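Local coordinates for AlgX/AlgJ SGNH hydrolase-like domain-containing protein (PDB 4NZK) that is of unknown function but belongs to the DHHW family of the SGNH hydrolase clan, and so is possibly a hydrolase or acyl-transferring enzyme, at residues Gly69-Gly73 with Tyr158-Asp162; Val185-Tyr191 with Pro296-Ser301; Thr219-Tyr223 with Ala259-Phe263; Asp288-Glu294 with Thr332-Ser337. All blocks are in the same frame, centred on the assembly; numbering follows the deposited sequence. Where two conformers were deposited one is given.

Interactions 1 and 4 supply residues of a Ser-His-Asp arrangement consistent with an SGNH-type catalytic triad; interaction 3 packs beside it, and interaction 2 lies further off. Asp162 of interaction 1 bonds His164, which bonds Ser289 of interaction 4. Asp162 opens the Asp-His-His-Trp sequence that names the family. Interaction 4 lies nearest the middle of the chain, its centre about 3 Å from that of the chain. It meets interaction 1 where Tyr158 CE2 is 3.6 Å from Tyr290 OH, and interaction 3 where Tyr260 OH is 2.7 Å from Ser289 O, a probable hydrogen bond. Interactions 2 and 3 share a hydrophobic region around Tyr223, with centres about 16 Å apart.

Interaction 1: residues Gly69-Gly73 with Tyr158-Asp162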
loop_
_atom_site.group_PDB
_atom_site.type_symbol
_atom_site.label_atom_id
_atom_site.label_comp_id
_atom_site.label_asym_id
_atom_site.label_seq_id
_atom_site.Cartn_x
_atom_site.Cartn_y
_atom_site.Cartn_z
ATOM N N GLY A 69 13.838 -22.555 -7.775
ATOM C CA GLY A 69 13.801 -23.370 -6.560
ATOM C C GLY A 69 12.856 -22.910 -5.461
ATOM O O GLY A 69 12.844 -23.505 -4.381
ATOM N N HIS A 70 12.062 -21.857 -5.705
ATOM C CA HIS A 70 11.112 -21.364 -4.695
ATOM C C HIS A 70 9.711 -21.326 -5.298
ATOM O O HIS A 70 9.535 -20.974 -6.455
ATOM C CB HIS A 70 11.447 -19.948 -4.180
ATOM C CG HIS A 70 12.467 -19.892 -3.070
ATOM N ND1 HIS A 70 12.218 -20.346 -1.790
ATOM C CD2 HIS A 70 13.714 -19.367 -3.040
ATOM C CE1 HIS A 70 13.276 -20.132 -1.030
ATOM N NE2 HIS A 70 14.199 -19.539 -1.765
ATOM N N THR A 71 8.733 -21.663 -4.488
ATOM C CA THR A 71 7.347 -21.618 -4.920
ATOM C C THR A 71 6.803 -20.213 -4.724
ATOM O O THR A 71 6.906 -19.606 -3.642
ATOM C CB THR A 71 6.493 -22.603 -4.116
ATOM O OG1 THR A 71 7.041 -23.925 -4.268
ATOM C CG2 THR A 71 5.037 -22.590 -4.590
ATOM N N TRP A 72 6.137 -19.748 -5.765
ATOM C CA TRP A 72 5.414 -18.499 -5.714
ATOM C C TRP A 72 3.917 -18.734 -5.912
ATOM O O TRP A 72 3.516 -19.639 -6.634
ATOM C CB TRP A 72 5.830 -17.623 -6.884
ATOM C CG TRP A 72 7.175 -17.040 -6.816
ATOM C CD1 TRP A 72 8.364 -17.700 -6.913
ATOM C CD2 TRP A 72 7.487 -15.646 -6.757
ATOM N NE1 TRP A 72 9.390 -16.803 -6.860
ATOM C CE2 TRP A 72 8.884 -15.539 -6.774
ATOM C CE3 TRP A 72 6.717 -14.479 -6.638
ATOM C CZ2 TRP A 72 9.544 -14.296 -6.715
ATOM C CZ3 TRP A 72 7.369 -13.261 -6.595
ATOM C CH2 TRP A 72 8.768 -13.191 -6.614
ATOM N N GLY A 73 3.114 -17.871 -5.294
ATOM C CA GLY A 73 1.708 -17.701 -5.637
ATOM C C GLY A 73 1.615 -16.287 -6.197
ATOM O O GLY A 73 2.006 -15.323 -5.516
ATOM N N TYR A 158 9.085 -8.138 -3.204
ATOM C CA TYR A 158 7.752 -8.737 -3.115
ATOM C C TYR A 158 7.816 -10.063 -2.374
ATOM O O TYR A 158 8.794 -10.771 -2.424
ATOM C CB TYR A 158 7.121 -8.974 -4.493
ATOM C CG TYR A 158 6.511 -7.749 -5.132
ATOM C CD1 TYR A 158 7.267 -6.893 -5.925
ATOM C CD2 TYR A 158 5.143 -7.443 -4.914
ATOM C CE1 TYR A 158 6.700 -5.775 -6.467
ATOM C CE2 TYR A 158 4.572 -6.316 -5.494
ATOM C CZ TYR A 158 5.376 -5.495 -6.266
ATOM O OH TYR A 158 4.906 -4.327 -6.853
ATOM N N THR A 159 6.757 -10.370 -1.643
ATOM C CA THR A 159 6.677 -11.703 -1.028
ATOM C C THR A 159 6.301 -12.731 -2.090
ATOM O O THR A 159 5.753 -12.374 -3.145
ATOM C CB THR A 159 5.641 -11.744 0.066
ATOM O OG1 THR A 159 4.361 -11.607 -0.528
ATOM C CG2 THR A 159 5.891 -10.615 1.073
ATOM N N ARG A 160 6.637 -13.998 -1.824
ATOM C CA ARG A 160 6.229 -15.093 -2.665
ATOM C C ARG A 160 4.857 -15.650 -2.238
ATOM O O ARG A 160 4.164 -16.256 -3.056
ATOM C CB ARG A 160 7.222 -16.235 -2.622
ATOM C CG ARG A 160 8.540 -15.918 -3.287
ATOM C CD ARG A 160 9.470 -17.134 -3.334
ATOM N NE ARG A 160 10.008 -17.376 -1.997
ATOM C CZ ARG A 160 9.506 -18.214 -1.095
ATOM N NH1 ARG A 160 8.477 -19.018 -1.347
ATOM N NH2 ARG A 160 10.043 -18.253 0.098
ATOM N N THR A 161 4.483 -15.475 -0.969
ATOM C CA THR A 161 3.325 -16.174 -0.415
ATOM C C THR A 161 2.216 -15.239 0.101
ATOM O O THR A 161 1.274 -15.672 0.767
ATOM C CB THR A 161 3.711 -17.099 0.755
ATOM O OG1 THR A 161 4.057 -16.332 1.917
ATOM C CG2 THR A 161 4.852 -18.073 0.361
ATOM N N ASP A 162 2.347 -13.955 -0.196
ATOM C CA ASP A 162 1.376 -12.962 0.274
ATOM C C ASP A 162 0.922 -12.076 -0.871
ATOM O O ASP A 162 1.614 -11.943 -1.890
ATOM C CB ASP A 162 1.970 -12.138 1.397
ATOM C CG ASP A 162 0.939 -11.328 2.182
ATOM O OD1 ASP A 162 -0.063 -11.903 2.702
ATOM O OD2 ASP A 162 1.188 -10.104 2.333
#
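Arg160 is the centre of this contact and has by far the most surface covered. It joins Gly69-Gly73, where strand 70-75 begins, to the loop Tyr158-Asp162. Its aliphatic part lies over the Trp72 indole: Arg160 CG is 3.6 Å from the centroid of the five-membered ring of Trp72 and nearly on the ring normal, a CH-pi contact. Further out, Arg160 NH1 donates to Thr71 O at 2.8 Å. The backbone of Arg160 bonds as well. Gly73 N donates to Arg160 O at 3.0 Å, almost in line, so side chain and main chain both tie the loop to the strand. His70 is the third partner. His70 ND1 is 3.5 Å from Arg160 CZ, over one face of the guanidinium. Asp216 bonds both residues, through its carboxylate to His70 ND1 and through its O to Arg160 NH1. The loop leads into the family's Asp-His-His-Trp sequence, which Asp162 begins. Strand 70-75 is an outer strand of the three-stranded antiparallel sheet, beside strand 62-67. Helix 211-214 packs against Thr71 and Thr161.

Interaction 2: residues Val185-Tyr191 with Pro296-Ser301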
loop_
_atom_site.group_PDB
_atom_site.type_symbol
_atom_site.label_atom_id
_atom_site.label_comp_id
_atom_site.label_asym_id
_atom_site.label_seq_id
_atom_site.Cartn_x
_atom_site.Cartn_y
_atom_site.Cartn_z
ATOM N N VAL A 185 13.047 10.558 1.687
ATOM C CA VAL A 185 13.299 9.582 2.726
ATOM C C VAL A 185 14.788 9.529 3.085
ATOM O O VAL A 185 15.676 9.967 2.323
ATOM C CB VAL A 185 12.829 8.164 2.329
ATOM C CG1 VAL A 185 11.335 8.167 2.000
ATOM C CG2 VAL A 185 13.632 7.617 1.156
ATOM N N LYS A 186 15.025 9.040 4.293
ATOM C CA LYS A 186 16.365 8.684 4.703
ATOM C C LYS A 186 16.726 7.315 4.156
ATOM O O LYS A 186 15.869 6.544 3.706
ATOM C CB LYS A 186 16.464 8.675 6.219
ATOM C CG LYS A 186 16.207 10.018 6.877
ATOM C CD LYS A 186 16.486 9.946 8.375
ATOM C CE LYS A 186 16.185 11.219 9.122
ATOM N NZ LYS A 186 17.010 12.347 8.625
ATOM N N GLU A 187 18.019 7.027 4.225
ATOM C CA GLU A 187 18.555 5.740 3.874
ATOM C C GLU A 187 17.957 4.643 4.757
ATOM O O GLU A 187 17.704 4.857 5.935
ATOM C CB GLU A 187 20.093 5.851 4.051
ATOM C CG GLU A 187 20.633 7.145 3.373
ATOM C CD GLU A 187 20.924 8.573 4.118
ATOM O OE1 GLU A 187 20.273 9.488 4.831
ATOM O OE2 GLU A 187 22.014 8.914 3.641
ATOM N N LEU A 188 17.750 3.452 4.185
ATOM C CA LEU A 188 17.217 2.347 4.974
ATOM C C LEU A 188 18.146 1.948 6.136
ATOM O O LEU A 188 17.703 1.439 7.179
ATOM C CB LEU A 188 16.911 1.180 4.037
ATOM C CG LEU A 188 15.781 0.273 4.342
ATOM C CD1 LEU A 188 14.496 0.951 4.802
ATOM C CD2 LEU A 188 15.507 -0.615 3.133
ATOM N N SER A 189 19.433 2.233 5.994
ATOM C CA SER A 189 20.388 1.935 7.071
ATOM C C SER A 189 20.146 2.735 8.339
ATOM O O SER A 189 20.639 2.373 9.401
ATOM C CB SER A 189 21.830 2.155 6.611
ATOM O OG SER A 189 22.185 1.276 5.574
ATOM N N THR A 190 19.377 3.810 8.252
ATOM C CA THR A 190 19.051 4.619 9.427
ATOM C C THR A 190 17.931 3.993 10.255
ATOM O O THR A 190 17.640 4.427 11.389
ATOM C CB THR A 190 18.624 6.072 9.045
ATOM O OG1 THR A 190 17.366 6.078 8.347
ATOM C CG2 THR A 190 19.683 6.729 8.204
ATOM N N TYR A 191 17.254 3.001 9.683
ATOM C CA TYR A 191 16.141 2.336 10.359
ATOM C C TYR A 191 16.683 1.108 11.124
ATOM O O TYR A 191 17.750 0.582 10.782
ATOM C CB TYR A 191 15.150 1.836 9.306
ATOM C CG TYR A 191 14.332 2.870 8.538
ATOM C CD1 TYR A 191 14.921 3.780 7.671
ATOM C CD2 TYR A 191 12.957 2.880 8.634
ATOM C CE1 TYR A 191 14.145 4.688 6.982
ATOM C CE2 TYR A 191 12.195 3.804 7.940
ATOM C CZ TYR A 191 12.787 4.686 7.114
ATOM O OH TYR A 191 11.986 5.586 6.430
ATOM N N PRO A 296 5.490 3.398 7.661
ATOM C CA PRO A 296 6.731 3.586 8.418
ATOM C C PRO A 296 7.748 4.507 7.725
ATOM O O PRO A 296 8.565 5.150 8.384
ATOM C CB PRO A 296 7.278 2.148 8.528
ATOM C CG PRO A 296 6.025 1.305 8.580
ATOM C CD PRO A 296 5.151 1.967 7.533
ATOM N N PHE A 297 7.696 4.554 6.402
ATOM C CA PHE A 297 8.664 5.324 5.595
ATOM C C PHE A 297 8.282 6.768 5.418
ATOM O O PHE A 297 8.998 7.493 4.741
ATOM C CB PHE A 297 8.851 4.640 4.241
ATOM C CG PHE A 297 9.187 3.182 4.369
ATOM C CD1 PHE A 297 10.332 2.787 5.059
ATOM C CD2 PHE A 297 8.361 2.204 3.847
ATOM C CE1 PHE A 297 10.660 1.444 5.215
ATOM C CE2 PHE A 297 8.671 0.872 4.010
ATOM C CZ PHE A 297 9.817 0.483 4.687
ATOM N N PHE A 298 7.166 7.194 6.018
ATOM C CA PHE A 298 6.774 8.605 5.978
ATOM C C PHE A 298 7.064 9.366 7.266
ATOM O O PHE A 298 7.056 10.605 7.276
ATOM C CB PHE A 298 5.284 8.754 5.667
ATOM C CG PHE A 298 4.870 8.173 4.350
ATOM C CD1 PHE A 298 5.688 8.233 3.253
ATOM C CD2 PHE A 298 3.628 7.578 4.216
ATOM C CE1 PHE A 298 5.265 7.734 2.028
ATOM C CE2 PHE A 298 3.214 7.064 3.006
ATOM C CZ PHE A 298 4.028 7.141 1.925
ATOM N N ILE A 299 7.361 8.629 8.327
ATOM C CA ILE A 299 7.528 9.211 9.664
ATOM C C ILE A 299 8.659 10.236 9.719
ATOM O O ILE A 299 8.530 11.273 10.361
ATOM C CB ILE A 299 7.689 8.089 10.711
ATOM C CG1 ILE A 299 6.285 7.457 10.934
ATOM C CG2 ILE A 299 8.266 8.634 12.010
ATOM C CD1 ILE A 299 6.242 6.204 11.755
ATOM N N ASP A 300 9.742 9.963 9.003
ATOM C CA ASP A 300 10.875 10.861 9.006
ATOM C C ASP A 300 10.564 12.160 8.229
ATOM O O ASP A 300 11.296 13.131 8.366
ATOM C CB ASP A 300 12.126 10.227 8.360
ATOM C CG ASP A 300 12.710 8.996 9.129
ATOM O OD1 ASP A 300 12.643 8.913 10.384
ATOM O OD2 ASP A 300 13.261 8.102 8.426
ATOM N N SER A 301 9.553 12.152 7.352
ATOM C CA SER A 301 9.355 13.217 6.351
ATOM C C SER A 301 8.195 14.188 6.589
ATOM O O SER A 301 8.139 15.220 5.918
ATOM C CB SER A 301 9.178 12.591 4.967
ATOM O OG SER A 301 10.382 11.997 4.489
HETATM O O HOH W 1 12.891 8.034 5.832
HETATM O O HOH W 2 15.076 6.724 9.854
HETATM O O HOH W 3 10.217 7.234 8.077
#
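Val185 starts the contact: Val185 CG1 is 3.7 Å from Phe297 O. Lys186 CD packs 3.7 Å from Asp300 OD2. Lys186 N donates to water 1 at 2.8 Å, and this water also bonds Tyr191 OH at 2.7 Å and donates to Asp300 OD2 at 2.6 Å. Leu188 begins a short 3-10 turn, with Leu188 CD1 3.9 Å from Phe297 CE1. In the same turn Thr190 OG1 bonds Glu187 O, and it takes a bond from water 2, which also donates to Asp300 OD2 at 2.7 Å. Tyr191 has the most surface covered in its segment. Tyr191 CE2 is 3.6 Å from Phe297 CD1, with the two rings inclined at 53°. Tyr191 OH bonds water 3 at 2.9 Å, and that water donates to Pro296 O at 2.7 Å and accepts from Asp300 N at 2.9 Å. The two loops are thus joined by apolar packing and by ordered water around Asp300, whose OD1 bonds Thr227. This is structural packing between two loops. Helix 167-180 covers Val185, Leu188 and Phe297, strand 218-224 adds Tyr223, and Phe298 faces strand 282-287.

Interaction 3: residues Thr219-Tyr223 with Ala259-Phe263; sequences TFTYY and AYSTF
This apolar, largely aromatic contact joins strand 218-224, of a two-stranded sheet, to a 3-10 turn in the loop between strands 229-234 and 270-275. No hydrogen bond crosses it. Residues 219-223 are extended. In the turn, 259-262, Thr262 N bonds Ala259 O at 3.0 Å and Thr262 OG1 bonds Ala259 O at 2.6 Å. The closest CA pairs are Phe220-Ala259 at 7.0 Å and Tyr222-Thr262 at 9.0 Å, so side chains fill the gap. Phe220 (chi1 t) and Tyr222 (chi1 p) point toward the turn. Ala259 CB sits 3.9 Å from the Phe220 ring centroid and Thr262 CG2 4.1 Å from the Tyr222 ring centroid, both CH-pi contacts over the face. Phe263 (chi1 m) touches both rings' residues: Phe263 CE2 is 3.7 Å from Phe220 CZ, and Phe263 CZ 3.9 Å from Tyr222 CB. This hydrophobic packing lies next to the possible active site: Tyr260 stacks on His164 and its OH bonds Ser289 O. Strand 218-224 pairs antiparallel with strand 192-199, and Pro167 of helix 167-180 packs on Phe220, Tyr222 and Phe263.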
loop_
_atom_site.group_PDB
_atom_site.type_symbol
_atom_site.label_atom_id
_atom_site.label_comp_id
_atom_site.label_asym_id
_atom_site.label_seq_id
_atom_site.Cartn_x
_atom_site.Cartn_y
_atom_site.Cartn_z
ATOM N N THR A 219 10.545 -14.841 4.337
ATOM C CA THR A 219 11.100 -14.116 5.447
ATOM C C THR A 219 10.556 -12.705 5.281
ATOM O O THR A 219 10.689 -12.104 4.202
ATOM C CB THR A 219 12.636 -14.045 5.362
ATOM O OG1 THR A 219 13.171 -15.376 5.450
ATOM C CG2 THR A 219 13.194 -13.166 6.474
ATOM N N PHE A 220 9.920 -12.194 6.320
ATOM C CA PHE A 220 9.368 -10.873 6.316
ATOM C C PHE A 220 10.275 -9.922 7.070
ATOM O O PHE A 220 10.437 -10.038 8.278
ATOM C CB PHE A 220 8.003 -10.940 6.977
ATOM C CG PHE A 220 7.223 -9.674 6.918
ATOM C CD1 PHE A 220 6.449 -9.370 5.804
ATOM C CD2 PHE A 220 7.219 -8.810 7.993
ATOM C CE1 PHE A 220 5.670 -8.195 5.780
ATOM C CE2 PHE A 220 6.451 -7.658 7.990
ATOM C CZ PHE A 220 5.682 -7.342 6.882
ATOM N N THR A 221 10.798 -8.925 6.362
ATOM C CA THR A 221 11.716 -7.969 6.964
ATOM C C THR A 221 11.080 -6.616 6.967
ATOM O O THR A 221 10.608 -6.145 5.914
ATOM C CB THR A 221 13.027 -7.925 6.176
ATOM O OG1 THR A 221 13.570 -9.254 6.113
ATOM C CG2 THR A 221 14.010 -6.967 6.827
ATOM N N TYR A 222 11.063 -5.977 8.135
ATOM C CA TYR A 222 10.508 -4.627 8.253
ATOM C C TYR A 222 11.475 -3.709 8.983
ATOM O O TYR A 222 12.545 -4.146 9.432
ATOM C CB TYR A 222 9.127 -4.635 8.885
ATOM C CG TYR A 222 9.048 -5.012 10.353
ATOM C CD1 TYR A 222 9.036 -6.341 10.748
ATOM C CD2 TYR A 222 8.923 -4.025 11.326
ATOM C CE1 TYR A 222 8.920 -6.680 12.086
ATOM C CE2 TYR A 222 8.793 -4.337 12.660
ATOM C CZ TYR A 222 8.789 -5.679 13.046
ATOM O OH TYR A 222 8.668 -6.039 14.390
ATOM N N TYR A 223 11.131 -2.436 9.035
ATOM C CA TYR A 223 12.080 -1.400 9.393
ATOM C C TYR A 223 11.431 -0.330 10.242
ATOM O O TYR A 223 10.371 0.212 9.890
ATOM C CB TYR A 223 12.659 -0.725 8.106
ATOM C CG TYR A 223 13.082 -1.716 7.051
ATOM C CD1 TYR A 223 14.330 -2.314 7.053
ATOM C CD2 TYR A 223 12.176 -2.098 6.063
ATOM C CE1 TYR A 223 14.672 -3.255 6.079
ATOM C CE2 TYR A 223 12.508 -3.008 5.086
ATOM C CZ TYR A 223 13.723 -3.599 5.093
ATOM O OH TYR A 223 13.970 -4.532 4.111
ATOM N N ALA A 259 2.176 -11.421 9.993
ATOM C CA ALA A 259 3.282 -10.498 9.823
ATOM C C ALA A 259 2.889 -9.191 9.186
ATOM O O ALA A 259 3.371 -8.120 9.593
ATOM C CB ALA A 259 4.409 -11.125 9.025
ATOM N N TYR A 260 2.072 -9.242 8.140
ATOM C CA TYR A 260 1.726 -7.981 7.452
ATOM C C TYR A 260 0.903 -7.047 8.332
ATOM O O TYR A 260 0.968 -5.824 8.187
ATOM C CB TYR A 260 1.043 -8.218 6.096
ATOM C CG TYR A 260 1.029 -6.980 5.224
ATOM C CD1 TYR A 260 2.156 -6.616 4.509
ATOM C CD2 TYR A 260 -0.100 -6.129 5.159
ATOM C CE1 TYR A 260 2.172 -5.467 3.712
ATOM C CE2 TYR A 260 -0.091 -4.982 4.367
ATOM C CZ TYR A 260 1.064 -4.662 3.647
ATOM O OH TYR A 260 1.080 -3.536 2.855
ATOM N N SER A 261 0.177 -7.630 9.293
ATOM C CA SER A 261 -0.618 -6.853 10.229
ATOM C C SER A 261 0.240 -6.209 11.324
ATOM O O SER A 261 -0.262 -5.537 12.192
ATOM C CB SER A 261 -1.751 -7.698 10.826
ATOM O OG SER A 261 -2.684 -7.981 9.819
ATOM N N THR A 262 1.546 -6.447 11.297
ATOM C CA THR A 262 2.467 -5.679 12.144
ATOM C C THR A 262 2.203 -4.161 11.995
ATOM O O THR A 262 2.332 -3.403 12.948
ATOM C CB THR A 262 3.923 -5.994 11.771
ATOM O OG1 THR A 262 4.163 -7.391 11.969
ATOM C CG2 THR A 262 4.893 -5.173 12.579
ATOM N N PHE A 263 1.864 -3.721 10.790
ATOM C CA PHE A 263 1.595 -2.298 10.546
ATOM C C PHE A 263 0.159 -1.926 10.983
ATOM O O PHE A 263 -0.813 -2.207 10.288
ATOM C CB PHE A 263 1.837 -1.961 9.080
ATOM C CG PHE A 263 3.171 -2.467 8.589
ATOM C CD1 PHE A 263 4.339 -2.107 9.238
ATOM C CD2 PHE A 263 3.243 -3.359 7.537
ATOM C CE1 PHE A 263 5.558 -2.633 8.821
ATOM C CE2 PHE A 263 4.428 -3.874 7.104
ATOM C CZ PHE A 263 5.603 -3.508 7.741
#

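Interaction 4: residues Asp288-Glu294 with Thr332-Ser337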
loop_
_atom_site.group_PDB
_atom_site.type_symbol
_atom_site.label_atom_id
_atom_site.label_comp_id
_atom_site.label_asym_id
_atom_site.label_seq_id
_atom_site.Cartn_x
_atom_site.Cartn_y
_atom_site.Cartn_z
ATOM N N ASP A 288 -5.540 1.240 0.219
ATOM C CA ASP A 288 -5.929 -0.147 0.431
ATOM C C ASP A 288 -4.775 -0.788 1.238
ATOM O O ASP A 288 -3.849 -0.096 1.684
ATOM C CB ASP A 288 -6.201 -0.873 -0.882
ATOM C CG ASP A 288 -4.916 -1.260 -1.648
ATOM O OD1 ASP A 288 -3.782 -0.883 -1.217
ATOM O OD2 ASP A 288 -5.023 -1.965 -2.716
ATOM N N SER A 289 -4.793 -2.094 1.441
ATOM C CA SER A 289 -3.820 -2.662 2.339
ATOM C C SER A 289 -2.355 -2.559 1.894
ATOM O O SER A 289 -1.454 -2.629 2.748
ATOM C CB SER A 289 -4.171 -4.100 2.715
ATOM O OG SER A 289 -4.199 -4.940 1.588
ATOM N N TYR A 290 -2.089 -2.313 0.598
ATOM C CA TYR A 290 -0.693 -2.088 0.172
ATOM C C TYR A 290 -0.122 -0.866 0.884
ATOM O O TYR A 290 1.069 -0.803 1.219
ATOM C CB TYR A 290 -0.605 -1.876 -1.353
ATOM C CG TYR A 290 -0.153 -3.079 -2.095
ATOM C CD1 TYR A 290 -0.884 -4.248 -2.092
ATOM C CD2 TYR A 290 1.039 -3.066 -2.799
ATOM C CE1 TYR A 290 -0.427 -5.375 -2.755
ATOM C CE2 TYR A 290 1.499 -4.188 -3.451
ATOM C CZ TYR A 290 0.773 -5.336 -3.419
ATOM O OH TYR A 290 1.264 -6.437 -4.065
ATOM N N GLY A 291 -0.964 0.136 1.090
ATOM C CA GLY A 291 -0.506 1.341 1.737
ATOM C C GLY A 291 0.004 1.201 3.140
ATOM O O GLY A 291 0.827 2.003 3.592
ATOM N N ASN A 292 -0.438 0.151 3.830
ATOM C CA ASN A 292 -0.062 -0.043 5.226
ATOM C C ASN A 292 1.445 -0.038 5.388
ATOM O O ASN A 292 1.979 0.563 6.338
ATOM C CB ASN A 292 -0.622 -1.362 5.736
ATOM C CG ASN A 292 -2.164 -1.417 5.736
ATOM O OD1 ASN A 292 -2.851 -0.576 5.168
ATOM N ND2 ASN A 292 -2.703 -2.470 6.343
ATOM N N ALA A 293 2.132 -0.725 4.473
ATOM C CA ALA A 293 3.591 -0.875 4.578
ATOM C C ALA A 293 4.375 0.359 4.191
ATOM O O ALA A 293 5.577 0.429 4.435
ATOM C CB ALA A 293 4.075 -2.077 3.774
ATOM N N GLU A 294 3.708 1.323 3.564
ATOM C CA GLU A 294 4.370 2.593 3.223
ATOM C C GLU A 294 4.520 3.482 4.444
ATOM O O GLU A 294 5.439 4.263 4.522
ATOM C CB GLU A 294 3.581 3.379 2.167
ATOM C CG GLU A 294 3.425 2.650 0.837
ATOM C CD GLU A 294 2.559 3.392 -0.189
ATOM O OE1 GLU A 294 2.536 4.634 -0.167
ATOM O OE2 GLU A 294 1.912 2.709 -1.052
ATOM N N THR A 332 -3.081 5.703 -2.518
ATOM C CA THR A 332 -2.172 4.655 -2.908
ATOM C C THR A 332 -2.805 3.303 -2.681
ATOM O O THR A 332 -3.405 3.049 -1.649
ATOM C CB THR A 332 -0.818 4.824 -2.200
ATOM O OG1 THR A 332 0.123 3.850 -2.721
ATOM C CG2 THR A 332 -0.907 4.692 -0.707
HETATM N N MSE A 333 -2.654 2.444 -3.686
HETATM C CA MSE A 333 -3.264 1.129 -3.672
HETATM C C MSE A 333 -2.738 0.315 -4.803
HETATM O O MSE A 333 -2.072 0.841 -5.697
HETATM C CB MSE A 333 -4.781 1.242 -3.790
HETATM C CG MSE A 333 -5.311 2.088 -4.955
HETATM SE SE MSE A 333 -7.268 2.182 -4.575
HETATM C CE MSE A 333 -6.800 3.802 -3.553
ATOM N N CYS A 334 -3.016 -0.980 -4.789
ATOM C CA CYS A 334 -2.606 -1.820 -5.904
ATOM C C CYS A 334 -3.591 -1.670 -7.063
ATOM O O CYS A 334 -4.702 -1.178 -6.926
ATOM C CB CYS A 334 -2.460 -3.278 -5.481
ATOM S SG CYS A 334 -4.054 -4.114 -5.275
ATOM N N THR A 335 -3.163 -2.146 -8.217
ATOM C CA THR A 335 -3.953 -2.034 -9.430
ATOM C C THR A 335 -5.315 -2.685 -9.298
ATOM O O THR A 335 -6.307 -2.133 -9.736
ATOM C CB THR A 335 -3.217 -2.620 -10.627
ATOM O OG1 THR A 335 -2.572 -3.834 -10.209
ATOM C CG2 THR A 335 -2.194 -1.615 -11.190
ATOM N N PHE A 336 -5.372 -3.872 -8.704
ATOM C CA PHE A 336 -6.655 -4.551 -8.574
ATOM C C PHE A 336 -7.668 -3.674 -7.818
ATOM O O PHE A 336 -8.850 -3.649 -8.116
ATOM C CB PHE A 336 -6.488 -5.844 -7.807
ATOM C CG PHE A 336 -5.756 -6.928 -8.535
ATOM C CD1 PHE A 336 -6.451 -7.850 -9.324
ATOM C CD2 PHE A 336 -4.396 -7.106 -8.368
ATOM C CE1 PHE A 336 -5.789 -8.891 -9.964
ATOM C CE2 PHE A 336 -3.743 -8.152 -8.993
ATOM C CZ PHE A 336 -4.436 -9.059 -9.773
ATOM N N SER A 337 -7.197 -2.966 -6.802
ATOM C CA SER A 337 -8.081 -2.085 -6.042
ATOM C C SER A 337 -8.509 -0.877 -6.871
ATOM O O SER A 337 -9.686 -0.519 -6.876
ATOM C CB SER A 337 -7.421 -1.574 -4.776
ATOM O OG SER A 337 -7.273 -2.587 -3.841
#
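Both carboxylate oxygens of Asp288 are used. Asp288 OD2 accepts from Cys334 N at 3.0 Å and from Ser337 OG at 2.6 Å. Asp288 OD1 accepts from Tyr290 N at 2.9 Å, which makes an Asx turn. Asp288 N gives only a weak bond to Thr332 O at 3.4 Å. Asp288 thus bonds Cys334, at the N-cap position, and Ser337 in the first turn of helix 335-339. Ser337 OG has a second partner in Asn342. At the other end, Thr332 OG1 is 2.7 Å from Glu294 OE2; Met105 O is a second acceptor within reach of the hydroxyl proton, so the bond is not settled. Tyr290 OH bonds His163 O, while Cys334 CB lies over the Tyr290 ring, 4.0 Å from its centroid. Cys334 SG is covalently linked to an unidentified ligand, probably from the crystallisation liquor, which may mark a pocket. Ser289, next to Asp288, bonds His164, consistent with an SGNH-type Ser-His pair. The contact lies where parallel neighbours 282-287 and 328-334 of the mixed sheet end, with strand 101-107 on the other side of 328-334.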